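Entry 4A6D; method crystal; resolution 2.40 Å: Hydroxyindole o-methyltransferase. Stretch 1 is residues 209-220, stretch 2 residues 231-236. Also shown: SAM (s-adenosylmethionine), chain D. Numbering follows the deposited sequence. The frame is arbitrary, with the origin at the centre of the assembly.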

# COMPACT_ATOMS: atom_id res chain seq x y z
N PHE A 209 -27.81 16.31 11.98
CA PHE A 209 -27.42 16.24 13.39
C PHE A 209 -25.96 15.81 13.53
O PHE A 209 -25.55 14.78 13.00
CB PHE A 209 -28.35 15.32 14.19
CG PHE A 209 -28.16 15.39 15.69
CD1 PHE A 209 -27.17 14.65 16.32
CD2 PHE A 209 -28.96 16.22 16.46
CE1 PHE A 209 -27.00 14.72 17.70
CE2 PHE A 209 -28.80 16.28 17.84
CZ PHE A 209 -27.83 15.52 18.45
N ASP A 210 -25.17 16.58 14.27
CA ASP A 210 -23.77 16.27 14.51
C ASP A 210 -23.24 17.03 15.72
O ASP A 210 -23.97 17.83 16.30
CB ASP A 210 -22.90 16.49 13.25
CG ASP A 210 -21.84 15.42 13.06
OD1 ASP A 210 -20.92 15.35 13.91
OD2 ASP A 210 -21.90 14.68 12.04
N ILE A 211 -21.98 16.76 16.11
CA ILE A 211 -21.34 17.39 17.26
C ILE A 211 -21.11 18.88 16.94
O ILE A 211 -20.83 19.20 15.77
CB ILE A 211 -20.04 16.65 17.70
CG1 ILE A 211 -18.92 16.74 16.65
CG2 ILE A 211 -20.34 15.19 18.11
CD1 ILE A 211 -17.52 16.53 17.16
N PRO A 212 -21.24 19.77 17.98
CA PRO A 212 -21.07 21.23 17.77
C PRO A 212 -19.94 21.71 16.88
O PRO A 212 -20.15 22.67 16.16
CB PRO A 212 -20.88 21.75 19.19
CG PRO A 212 -21.72 20.84 20.02
CD PRO A 212 -21.61 19.49 19.39
N GLU A 213 -18.76 21.06 16.96
CA GLU A 213 -17.56 21.39 16.19
C GLU A 213 -17.74 21.11 14.68
O GLU A 213 -17.21 21.86 13.85
CB GLU A 213 -16.36 20.59 16.74
CG GLU A 213 -16.08 20.83 18.22
CD GLU A 213 -16.69 19.86 19.22
OE1 GLU A 213 -17.92 19.63 19.19
OE2 GLU A 213 -15.92 19.34 20.06
N VAL A 214 -18.49 20.03 14.34
CA VAL A 214 -18.77 19.65 12.95
C VAL A 214 -19.79 20.61 12.35
O VAL A 214 -19.57 21.12 11.25
CB VAL A 214 -19.15 18.14 12.81
CG1 VAL A 214 -19.73 17.83 11.43
CG2 VAL A 214 -17.94 17.25 13.10
N VAL A 215 -20.87 20.89 13.08
CA VAL A 215 -21.94 21.80 12.64
C VAL A 215 -21.39 23.21 12.31
O VAL A 215 -21.72 23.75 11.25
CB VAL A 215 -23.11 21.79 13.67
CG1 VAL A 215 -24.15 22.87 13.37
CG2 VAL A 215 -23.76 20.40 13.72
N TRP A 216 -20.48 23.74 13.17
CA TRP A 216 -19.85 25.05 13.02
C TRP A 216 -18.99 25.06 11.77
O TRP A 216 -19.17 25.95 10.94
CB TRP A 216 -19.07 25.43 14.29
CG TRP A 216 -18.43 26.79 14.29
CD1 TRP A 216 -17.13 27.08 14.00
CD2 TRP A 216 -19.05 28.04 14.67
NE1 TRP A 216 -16.89 28.43 14.18
CE2 TRP A 216 -18.06 29.04 14.56
CE3 TRP A 216 -20.34 28.40 15.08
CZ2 TRP A 216 -18.32 30.39 14.85
CZ3 TRP A 216 -20.60 29.74 15.39
CH2 TRP A 216 -19.60 30.72 15.26
N THR A 217 -18.14 24.03 11.60
CA THR A 217 -17.27 23.86 10.42
C THR A 217 -18.10 23.73 9.13
O THR A 217 -17.74 24.34 8.12
CB THR A 217 -16.32 22.66 10.62
OG1 THR A 217 -15.58 22.84 11.83
CG2 THR A 217 -15.36 22.47 9.48
N ALA A 218 -19.20 22.95 9.18
CA ALA A 218 -20.11 22.74 8.05
C ALA A 218 -20.70 24.07 7.55
O ALA A 218 -20.68 24.33 6.35
CB ALA A 218 -21.22 21.77 8.42
N LYS A 219 -21.17 24.92 8.48
CA LYS A 219 -21.75 26.23 8.15
C LYS A 219 -20.69 27.23 7.67
O LYS A 219 -20.98 28.05 6.79
CB LYS A 219 -22.58 26.77 9.32
CG LYS A 219 -23.78 25.88 9.62
CD LYS A 219 -24.56 26.32 10.85
CE LYS A 219 -25.84 27.03 10.49
NZ LYS A 219 -26.85 26.11 9.89
N GLN A 220 -19.47 27.14 8.20
CA GLN A 220 -18.35 28.03 7.86
C GLN A 220 -17.67 27.71 6.52
O GLN A 220 -17.10 28.62 5.91
CB GLN A 220 -17.29 28.03 8.97
CG GLN A 220 -17.67 28.86 10.20
CD GLN A 220 -16.50 29.11 11.13
OE1 GLN A 220 -16.44 30.14 11.81
NE2 GLN A 220 -15.57 28.16 11.23
N ASP A 231 -31.71 21.88 7.48
CA ASP A 231 -31.55 22.52 8.79
C ASP A 231 -30.38 21.82 9.50
O ASP A 231 -29.98 20.74 9.09
CB ASP A 231 -32.88 22.37 9.58
CG ASP A 231 -32.89 22.84 11.02
OD1 ASP A 231 -32.13 23.79 11.35
OD2 ASP A 231 -33.69 22.29 11.82
N PHE A 232 -29.83 22.45 10.55
CA PHE A 232 -28.74 21.89 11.34
C PHE A 232 -29.08 21.93 12.82
O PHE A 232 -29.60 22.94 13.30
CB PHE A 232 -27.45 22.68 11.11
CG PHE A 232 -26.68 22.23 9.90
CD1 PHE A 232 -25.74 21.22 10.00
CD2 PHE A 232 -26.90 22.81 8.66
CE1 PHE A 232 -25.04 20.78 8.87
CE2 PHE A 232 -26.20 22.38 7.53
CZ PHE A 232 -25.28 21.36 7.64
N GLN A 233 -28.86 20.82 13.52
CA GLN A 233 -28.98 20.73 14.98
C GLN A 233 -27.63 20.17 15.44
O GLN A 233 -27.11 19.22 14.85
CB GLN A 233 -30.15 19.85 15.50
CG GLN A 233 -30.48 20.13 17.00
CD GLN A 233 -31.52 19.25 17.73
OE1 GLN A 233 -32.75 19.24 17.40
NE2 GLN A 233 -31.10 18.67 18.88
N GLU A 234 -27.07 20.79 16.45
CA GLU A 234 -25.83 20.34 17.06
C GLU A 234 -26.15 19.61 18.37
O GLU A 234 -27.12 19.94 19.06
CB GLU A 234 -24.85 21.51 17.28
CG GLU A 234 -25.43 22.70 18.01
CD GLU A 234 -24.43 23.79 18.32
OE1 GLU A 234 -23.57 24.07 17.45
OE2 GLU A 234 -24.52 24.37 19.42
N GLY A 235 -25.33 18.62 18.68
CA GLY A 235 -25.46 17.84 19.89
C GLY A 235 -24.77 16.50 19.89
O GLY A 235 -23.96 16.19 19.01
N ASP A 236 -25.08 15.70 20.92
CA ASP A 236 -24.54 14.36 21.09
C ASP A 236 -25.68 13.33 20.95
O ASP A 236 -26.54 13.26 21.82
CB ASP A 236 -23.83 14.26 22.46
CG ASP A 236 -23.34 12.87 22.83
OD1 ASP A 236 -23.38 11.95 21.95
OD2 ASP A 236 -22.91 12.69 23.98
N SAM D . -22.74 10.36 7.77
CA SAM D . -21.51 10.94 7.19
C SAM D . -20.96 10.28 5.91
O SAM D . -21.19 9.10 5.73
OXT SAM D . -20.27 10.90 5.04
CB SAM D . -20.49 11.01 8.30
CG SAM D . -19.97 9.64 8.75
SD SAM D . -18.67 9.92 10.01
CE SAM D . -17.90 8.36 10.02
C5' SAM D . -19.55 9.69 11.59
C4' SAM D . -20.20 11.04 11.90
O4' SAM D . -20.79 10.88 13.18
C3' SAM D . -19.15 12.22 12.01
O3' SAM D . -19.55 13.35 11.22
C2' SAM D . -19.10 12.48 13.55
O2' SAM D . -18.79 13.80 13.99
C1' SAM D . -20.53 12.09 13.95
N9 SAM D . -20.65 11.77 15.39
C8 SAM D . -19.80 10.96 16.14
N7 SAM D . -20.21 10.89 17.37
C5 SAM D . -21.33 11.71 17.52
C6 SAM D . -22.18 12.07 18.58
N6 SAM D . -21.99 11.49 19.80
N1 SAM D . -23.25 12.90 18.34
C2 SAM D . -23.44 13.47 17.14
N3 SAM D . -22.64 13.16 16.12
C4 SAM D . -21.63 12.26 16.24

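How are the two backbones joined? Phe-209 pairs with Gln-233 and Asp-210 with Glu-234 as neighbours in parallel strands. Asp-210 bonds to the residues on either side of its partner Glu-234: its N donates a weak hydrogen bond to Gln-233 O at 3.3 Å, and its O accepts a firmer one from Gly-235 N at 2.9 Å. The same two acceptors also receive CA-H...O contacts, with Phe-209 CA 3.3 Å from Gln-233 O and Glu-234 CA 3.2 Å from Asp-210 O.

What does Phe-209, the residue with the most covered surface, do with its ring? Its side chain leaves on the same sheet face as that of Gln-233, yet the ring reaches across to Gly-235 and Asp-236, just past the end of the neighbouring strand. Gln-233 NE2 lies at the ring edge, 3.5 Å from Phe-209 CE2, while Phe-209 CZ comes within 3.5 Å of Gly-235 C. A CB on Gly-235 would fall 2.9 Å from Phe-209 CZ, a clash, and the backbone angles there call for glycine by themselves.

How does Phe-232 bind the helix to the strand? Its CB points toward the helix, which runs roughly antiparallel to the strand. Val-215 CG1 packs 4.0 Å from Phe-232 CB, and one turn on Ala-218 CB lies 4.0 Å from Phe-232 CE1. Lys-219 lays its aliphatic CG over one ring face, and its NZ comes 3.5 Å from Phe-232 CD2.

What does the arrangement offer the cofactor? Asp-210, at the end of its strand, and Asp-236, in the loop after the other, both face s-adenosylmethionine. Asp-210 OD1 accepts from SAM O2' at 2.6 Å and Asp-210 OD2 from SAM O3' at 2.8 Å, gripping the ribose, while Asp-236 OD1 takes a hydrogen bond from SAM N6 at 2.6 Å, holding the amino group of the adenine.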